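Local atomic coordinates of DUF5636 domain-containing protein (Legionella pneumophila subsp. pneumophila str. Philadelphia 1, PDB entry 4RD8), a protein that is of unknown function, belonging to the uncharacterised DUF5636 family and folding from helices and loops without beta strands. Residues Q203-D207 with Q208-V212; T178-V182 with L183-L187; F106-L109 with V110-G113. The protein carries 3 engineered substitutions. All coordinates share one frame; numbering follows the deposited sequence.

Contact 1 (Q203-D207 with Q208-V212); sequences QNDED and QIFPV
D205 opens a type I beta turn, D205 to Q208, between helix 195-204 and helix 211-218, and its carboxylate packs on F210 just beyond the turn. D205 has just left helical geometry with positive phi, and F210 takes the N-cap position of the next helix. The tight side of the contact is gathered round the D205 carboxylate. With CG anti to the backbone N (chi1 -171°), the acid reaches the amides that follow the turn. I209 N gives a hydrogen bond to the syn lone pair of D205 OD1, 2.9 Å away. F210 N bonds D205 OD2 at 3.1 Å from above the carboxylate plane and makes a weak second bond to D205 OD1. The turn closes through Q208 N and D205 O, 3.1 Å apart. One buried carboxylate thus ties down two consecutive amides just before the helix and restrains the chain where it turns. R214 touches the D205 side chain, while the F210 ring also packs on L48 and N52 of helix 41-61.

The outer side is looser. E206, D207 and Q208 are exposed, and the D207 side chain meets I209 only loosely, CB lying 4.1 Å from I209 CG2. On the tight side, carboxylate and phenyl planes lie 20° apart and stack, D205 OD1 sitting over one face of the F210 ring 3.3 Å from F210 CE1.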
loop_
_atom_site.group_PDB
_atom_site.type_symbol
_atom_site.label_atom_id
_atom_site.label_comp_id
_atom_site.label_asym_id
_atom_site.label_seq_id
_atom_site.Cartn_x
_atom_site.Cartn_y
_atom_site.Cartn_z
ATOM N N GLN A 203 11.357 6.992 -7.179
ATOM C CA GLN A 203 12.743 6.883 -7.638
ATOM C C GLN A 203 13.219 8.107 -8.410
ATOM O O GLN A 203 14.417 8.384 -8.465
ATOM C CB GLN A 203 12.951 5.599 -8.452
ATOM C CG GLN A 203 12.910 4.333 -7.598
ATOM C CD GLN A 203 13.220 3.064 -8.380
ATOM O OE1 GLN A 203 14.179 3.012 -9.151
ATOM N NE2 GLN A 203 12.402 2.034 -8.181
ATOM N N ASN A 204 12.286 8.848 -8.996
ATOM C CA ASN A 204 12.649 10.066 -9.703
ATOM C C ASN A 204 12.800 11.242 -8.745
ATOM O O ASN A 204 13.763 12.001 -8.843
ATOM C CB ASN A 204 11.640 10.377 -10.809
ATOM C CG ASN A 204 11.754 9.416 -11.984
ATOM O OD1 ASN A 204 12.778 8.752 -12.162
ATOM N ND2 ASN A 204 10.703 9.344 -12.795
ATOM N N ASP A 205 11.857 11.362 -7.808
ATOM C CA ASP A 205 11.832 12.449 -6.823
ATOM C C ASP A 205 12.184 13.797 -7.448
ATOM O O ASP A 205 13.224 14.392 -7.140
ATOM C CB ASP A 205 12.767 12.148 -5.646
ATOM C CG ASP A 205 12.600 13.132 -4.502
ATOM O OD1 ASP A 205 11.551 13.818 -4.448
ATOM O OD2 ASP A 205 13.518 13.224 -3.658
ATOM N N GLU A 206 11.318 14.267 -8.339
ATOM C CA GLU A 206 11.648 15.410 -9.187
ATOM C C GLU A 206 11.688 16.742 -8.440
ATOM O O GLU A 206 12.371 17.674 -8.863
ATOM C CB GLU A 206 10.691 15.481 -10.380
ATOM C CG GLU A 206 10.836 14.317 -11.356
ATOM C CD GLU A 206 9.712 14.260 -12.376
ATOM O OE1 GLU A 206 8.899 15.209 -12.423
ATOM O OE2 GLU A 206 9.640 13.263 -13.129
ATOM N N ASP A 207 10.958 16.830 -7.332
ATOM C CA ASP A 207 10.952 18.051 -6.535
ATOM C C ASP A 207 11.912 17.936 -5.348
ATOM O O ASP A 207 11.982 18.840 -4.510
ATOM C CB ASP A 207 9.529 18.386 -6.063
ATOM C CG ASP A 207 8.527 18.459 -7.213
ATOM O OD1 ASP A 207 8.896 18.950 -8.302
ATOM O OD2 ASP A 207 7.371 18.022 -7.023
ATOM N N GLN A 208 12.655 16.829 -5.300
ATOM C CA GLN A 208 13.619 16.561 -4.229
ATOM C C GLN A 208 12.986 16.699 -2.845
ATOM O O GLN A 208 13.491 17.438 -1.998
ATOM C CB GLN A 208 14.845 17.493 -4.331
ATOM C CG GLN A 208 15.887 17.094 -5.376
ATOM C CD GLN A 208 15.746 17.872 -6.668
ATOM O OE1 GLN A 208 14.647 18.290 -7.030
ATOM N NE2 GLN A 208 16.859 18.074 -7.371
ATOM N N ILE A 209 11.879 15.992 -2.625
ATOM C CA ILE A 209 11.153 16.060 -1.359
ATOM C C ILE A 209 11.167 14.734 -0.592
ATOM O O ILE A 209 10.686 14.654 0.541
ATOM C CB ILE A 209 9.703 16.554 -1.555
ATOM C CG1 ILE A 209 8.992 15.723 -2.622
ATOM C CG2 ILE A 209 9.702 18.039 -1.937
ATOM C CD1 ILE A 209 7.490 15.981 -2.711
ATOM N N PHE A 210 11.706 13.691 -1.217
ATOM C CA PHE A 210 11.960 12.440 -0.496
ATOM C C PHE A 210 13.257 11.718 -0.882
ATOM O O PHE A 210 13.234 10.527 -1.214
ATOM C CB PHE A 210 10.762 11.496 -0.573
ATOM C CG PHE A 210 10.011 11.551 -1.875
ATOM C CD1 PHE A 210 10.519 10.949 -3.018
ATOM C CD2 PHE A 210 8.766 12.170 -1.942
ATOM C CE1 PHE A 210 9.811 10.986 -4.216
ATOM C CE2 PHE A 210 8.052 12.207 -3.137
ATOM C CZ PHE A 210 8.577 11.615 -4.273
ATOM N N PRO A 211 14.392 12.425 -0.787
ATOM C CA PRO A 211 15.679 11.912 -1.271
ATOM C C PRO A 211 16.161 10.662 -0.538
ATOM O O PRO A 211 16.832 9.829 -1.153
ATOM C CB PRO A 211 16.636 13.075 -1.011
ATOM C CG PRO A 211 16.031 13.810 0.133
ATOM C CD PRO A 211 14.552 13.714 -0.085
ATOM N N VAL A 212 15.829 10.534 0.745
ATOM C CA VAL A 212 16.264 9.384 1.531
ATOM C C VAL A 212 15.468 8.136 1.179
ATOM O O VAL A 212 16.043 7.065 0.957
ATOM C CB VAL A 212 16.195 9.671 3.042
ATOM C CG1 VAL A 212 16.546 8.426 3.834
ATOM C CG2 VAL A 212 17.144 10.803 3.399
#

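Contact 2 (T178-V182 with L183-L187); sequences TCWDV and LIDKL
I184 lies over W180 one turn further along the short helix 179-184, which a capping box between T178 and D181 opens. The I184 side chain starts beside the backbone: its CB is 4.2 Å from W180 O, the carbonyl that accepts the I184 N hydrogen bond, and CG1 comes closer, 3.3 Å from the same oxygen. CG1 stands between the backbone N and the carbonyl carbon (chi1 60°), and the extended end carries the methyl out over the indole. There I184 CD1 makes a CH-pi contact 3.6 Å from the centroid of the W180 six-membered ring, almost exactly on the ring normal.

D185 approaches the same indole at its edge. W180 NE1 donates to D185 OD2 across 3.1 Å (N-H...O 150°); the oxygen lies in the ring plane, but the nitrogen meets the carboxylate from above its own plane. The methyl over the face and the bond at the edge both restrain the rotation of the buried indole, which H131 also meets edge-to-face. Outside the two segments, R122 pairs with D185 OD1; it probably offsets the charge of D185 and so eases its nearness to D181, whose OD1 is 4.2 Å from D185 OD2.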
loop_
_atom_site.group_PDB
_atom_site.type_symbol
_atom_site.label_atom_id
_atom_site.label_comp_id
_atom_site.label_asym_id
_atom_site.label_seq_id
_atom_site.Cartn_x
_atom_site.Cartn_y
_atom_site.Cartn_z
ATOM N N THR A 178 -10.748 -6.103 -10.137
ATOM C CA THR A 178 -11.164 -6.355 -8.760
ATOM C C THR A 178 -11.058 -5.055 -7.979
ATOM O O THR A 178 -10.465 -4.088 -8.461
ATOM C CB THR A 178 -10.280 -7.410 -8.072
ATOM O OG1 THR A 178 -8.933 -6.923 -7.977
ATOM C CG2 THR A 178 -10.287 -8.713 -8.862
ATOM N N CYS A 179 -11.635 -5.021 -6.781
ATOM C CA CYS A 179 -11.516 -3.837 -5.939
ATOM C C CYS A 179 -10.044 -3.587 -5.598
ATOM O O CYS A 179 -9.600 -2.435 -5.511
ATOM C CB CYS A 179 -12.336 -4.007 -4.657
ATOM S SG CYS A 179 -12.689 -2.452 -3.774
ATOM N N TRP A 180 -9.297 -4.665 -5.395
ATOM C CA TRP A 180 -7.849 -4.559 -5.223
ATOM C C TRP A 180 -7.251 -3.785 -6.403
ATOM O O TRP A 180 -6.539 -2.803 -6.203
ATOM C CB TRP A 180 -7.235 -5.951 -5.118
ATOM C CG TRP A 180 -5.732 -5.994 -5.194
ATOM C CD1 TRP A 180 -4.960 -5.955 -6.326
ATOM C CD2 TRP A 180 -4.825 -6.139 -4.095
ATOM N NE1 TRP A 180 -3.632 -6.040 -5.993
ATOM C CE2 TRP A 180 -3.519 -6.157 -4.630
ATOM C CE3 TRP A 180 -4.993 -6.245 -2.711
ATOM C CZ2 TRP A 180 -2.380 -6.279 -3.825
ATOM C CZ3 TRP A 180 -3.865 -6.368 -1.912
ATOM C CH2 TRP A 180 -2.575 -6.385 -2.472
ATOM N N ASP A 181 -7.548 -4.224 -7.623
ATOM C CA ASP A 181 -7.104 -3.517 -8.829
ATOM C C ASP A 181 -7.484 -2.030 -8.849
ATOM O O ASP A 181 -6.651 -1.166 -9.134
ATOM C CB ASP A 181 -7.705 -4.159 -10.080
ATOM C CG ASP A 181 -7.185 -5.563 -10.344
ATOM O OD1 ASP A 181 -6.155 -5.963 -9.753
ATOM O OD2 ASP A 181 -7.805 -6.262 -11.181
ATOM N N VAL A 182 -8.755 -1.738 -8.584
ATOM C CA VAL A 182 -9.271 -0.372 -8.724
ATOM C C VAL A 182 -8.605 0.591 -7.748
ATOM O O VAL A 182 -8.416 1.788 -8.049
ATOM C CB VAL A 182 -10.812 -0.341 -8.564
ATOM C CG1 VAL A 182 -11.328 1.075 -8.473
ATOM C CG2 VAL A 182 -11.466 -1.049 -9.740
ATOM N N LEU A 183 -8.223 0.068 -6.586
ATOM C CA LEU A 183 -7.624 0.896 -5.549
ATOM C C LEU A 183 -6.116 1.042 -5.685
ATOM O O LEU A 183 -5.601 2.154 -5.645
ATOM C CB LEU A 183 -7.949 0.350 -4.157
ATOM C CG LEU A 183 -9.430 0.455 -3.788
ATOM C CD1 LEU A 183 -9.620 0.078 -2.328
ATOM C CD2 LEU A 183 -9.970 1.856 -4.077
ATOM N N ILE A 184 -5.412 -0.074 -5.855
ATOM C CA ILE A 184 -3.961 -0.056 -5.714
ATOM C C ILE A 184 -3.218 -0.839 -6.781
ATOM O O ILE A 184 -2.006 -1.007 -6.691
ATOM C CB ILE A 184 -3.527 -0.590 -4.326
ATOM C CG1 ILE A 184 -4.017 -2.034 -4.149
ATOM C CG2 ILE A 184 -4.018 0.343 -3.201
ATOM C CD1 ILE A 184 -3.516 -2.714 -2.908
ATOM N N ASP A 185 -3.928 -1.343 -7.790
ATOM C CA ASP A 185 -3.250 -2.083 -8.857
ATOM C C ASP A 185 -3.803 -1.682 -10.231
ATOM O O ASP A 185 -3.933 -2.517 -11.130
ATOM C CB ASP A 185 -3.382 -3.596 -8.624
ATOM C CG ASP A 185 -2.086 -4.349 -8.852
ATOM O OD1 ASP A 185 -1.067 -3.715 -9.180
ATOM O OD2 ASP A 185 -2.082 -5.590 -8.687
ATOM N N LYS A 186 -4.113 -0.392 -10.378
ATOM C CA LYS A 186 -4.765 0.125 -11.592
ATOM C C LYS A 186 -3.730 0.588 -12.608
ATOM O O LYS A 186 -3.520 1.788 -12.804
ATOM C CB LYS A 186 -5.720 1.281 -11.256
ATOM C CG LYS A 186 -6.813 1.531 -12.297
ATOM C CD LYS A 186 -7.727 0.302 -12.437
ATOM C CE LYS A 186 -8.873 0.544 -13.418
ATOM N NZ LYS A 186 -8.436 0.584 -14.842
ATOM N N LEU A 187 -3.091 -0.378 -13.258
ATOM C CA LEU A 187 -2.047 -0.095 -14.231
ATOM C C LEU A 187 -2.569 0.819 -15.328
ATOM O O LEU A 187 -3.697 0.653 -15.800
ATOM C CB LEU A 187 -1.531 -1.390 -14.846
ATOM C CG LEU A 187 -0.815 -2.317 -13.872
ATOM C CD1 LEU A 187 -0.181 -3.485 -14.619
ATOM C CD2 LEU A 187 0.238 -1.538 -13.123
#

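Contact 3 (F106-L109 with V110-G113); sequences FMFL and VSSG
A Schellman motif closes helix 103-111, with F108 and S112 meeting across its last turn and G113 as the residue of positive phi. G113 N bonds back to V110 O at 2.9 Å as part of the motif. The positive phi would bring a side chain against the preceding carbonyl, which suits glycine at this place. S112 N, by contrast, makes only weak bonds, to F108 O and L109 O.

F108 O is the polar focus of the helix end. S112 OG donates to it at 2.8 Å. S111, modelled in two conformers, brings OG to 2.7 Å of F108 O in one of them, a bond therefore less certain; in that conformer the two hydroxyls reach the oxygen from opposite faces of its plane. S112 places its OG there by turning it anti to the carbonyl carbon (chi1 -56°), and the same oxygen rides over one face of the F108 ring, offset toward the rim, 3.8 Å from F108 CZ.

On the other side of the helix the contact is apolar. V110 CG2 rests 3.6 Å from F106 CE2 and, more loosely, 4.4 Å from M107 SE, a selenomethionine. Ordinary helical bonds underlie this packing, V110 N to F106 O and S111 N to M107 O.

Beyond the cap, R89 binds S112 O through its side chain and pairs with G113 through the backbone. L109 leans on L101 and L116, F106 on L116 and L121, while M107 and V110 pack on helix 179-184.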
loop_
_atom_site.group_PDB
_atom_site.type_symbol
_atom_site.label_atom_id
_atom_site.label_comp_id
_atom_site.label_asym_id
_atom_site.label_seq_id
_atom_site.Cartn_x
_atom_site.Cartn_y
_atom_site.Cartn_z
ATOM N N PHE A 106 -2.762 -16.048 -3.033
ATOM C CA PHE A 106 -2.441 -14.666 -2.707
ATOM C C PHE A 106 -3.636 -13.987 -2.025
ATOM O O PHE A 106 -3.494 -13.361 -0.973
ATOM C CB PHE A 106 -2.048 -13.884 -3.973
ATOM C CG PHE A 106 -1.683 -12.450 -3.703
ATOM C CD1 PHE A 106 -0.402 -12.112 -3.299
ATOM C CD2 PHE A 106 -2.631 -11.445 -3.823
ATOM C CE1 PHE A 106 -0.063 -10.787 -3.033
ATOM C CE2 PHE A 106 -2.299 -10.115 -3.556
ATOM C CZ PHE A 106 -1.017 -9.788 -3.158
HETATM N N MSE A 107 -4.811 -14.127 -2.619
HETATM C CA MSE A 107 -6.005 -13.472 -2.082
HETATM C C MSE A 107 -6.428 -14.071 -0.737
HETATM O O MSE A 107 -6.942 -13.366 0.125
HETATM C CB MSE A 107 -7.141 -13.468 -3.111
HETATM C CG MSE A 107 -6.845 -12.556 -4.294
HETATM SE SE MSE A 107 -6.518 -10.676 -3.789
HETATM C CE MSE A 107 -8.089 -9.985 -4.712
ATOM N N PHE A 108 -6.166 -15.358 -0.542
ATOM C CA PHE A 108 -6.403 -15.966 0.768
ATOM C C PHE A 108 -5.535 -15.282 1.834
ATOM O O PHE A 108 -5.998 -14.965 2.940
ATOM C CB PHE A 108 -6.133 -17.479 0.737
ATOM C CG PHE A 108 -6.132 -18.108 2.109
ATOM C CD1 PHE A 108 -7.320 -18.457 2.726
ATOM C CD2 PHE A 108 -4.938 -18.310 2.794
ATOM C CE1 PHE A 108 -7.324 -19.020 3.999
ATOM C CE2 PHE A 108 -4.941 -18.881 4.070
ATOM C CZ PHE A 108 -6.132 -19.231 4.669
ATOM N N LEU A 109 -4.266 -15.051 1.518
ATOM C CA LEU A 109 -3.381 -14.428 2.502
ATOM C C LEU A 109 -3.770 -12.970 2.751
ATOM O O LEU A 109 -3.663 -12.482 3.879
ATOM C CB LEU A 109 -1.920 -14.532 2.051
ATOM C CG LEU A 109 -1.447 -15.992 2.068
ATOM C CD1 LEU A 109 -0.058 -16.110 1.420
ATOM C CD2 LEU A 109 -1.392 -16.509 3.520
ATOM N N VAL A 110 -4.210 -12.276 1.698
ATOM C CA VAL A 110 -4.710 -10.901 1.861
ATOM C C VAL A 110 -5.909 -10.919 2.813
ATOM O O VAL A 110 -5.992 -10.121 3.757
ATOM C CB VAL A 110 -5.122 -10.276 0.500
ATOM C CG1 VAL A 110 -5.920 -8.963 0.715
ATOM C CG2 VAL A 110 -3.883 -10.003 -0.345
ATOM N N SER A 111 -6.830 -11.844 2.562
ATOM C CA SER A 111 -8.035 -11.942 3.382
ATOM C C SER A 111 -7.704 -12.294 4.822
ATOM O O SER A 111 -8.528 -12.094 5.716
ATOM C CB SER A 111 -9.011 -12.980 2.822
ATOM O OG SER A 111 -8.608 -14.296 3.166
ATOM N N SER A 112 -6.507 -12.827 5.041
ATOM C CA SER A 112 -6.075 -13.216 6.374
ATOM C C SER A 112 -5.271 -12.125 7.071
ATOM O O SER A 112 -4.870 -12.301 8.221
ATOM C CB SER A 112 -5.245 -14.508 6.325
ATOM O OG SER A 112 -5.990 -15.545 5.690
ATOM N N GLY A 113 -5.029 -11.009 6.379
ATOM C CA GLY A 113 -4.348 -9.876 6.991
ATOM C C GLY A 113 -2.851 -9.743 6.738
ATOM O O GLY A 113 -2.199 -8.875 7.321
#

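In the fold
Contacts 2 and 3 are neighbours, their centres 15 Å apart, and W180 joins them: its indole meets F106 edge-to-face, with W180 CH2 and F106 CZ 3.8 Å apart, while W180 CZ3 lies 4.0 Å from V110 CG2. The short helix of contact 2 is thereby packed on the last turns of the helix of contact 3. Contact 1 stands apart, its centre 25 Å from that of contact 2 and 32 Å from that of contact 3, on the opposite side of the chain's centre from contact 3. Helix 195-204 nevertheless follows helix 179-184 directly in sequence, and its first residue, P195, touches D185 and L187 of contact 2.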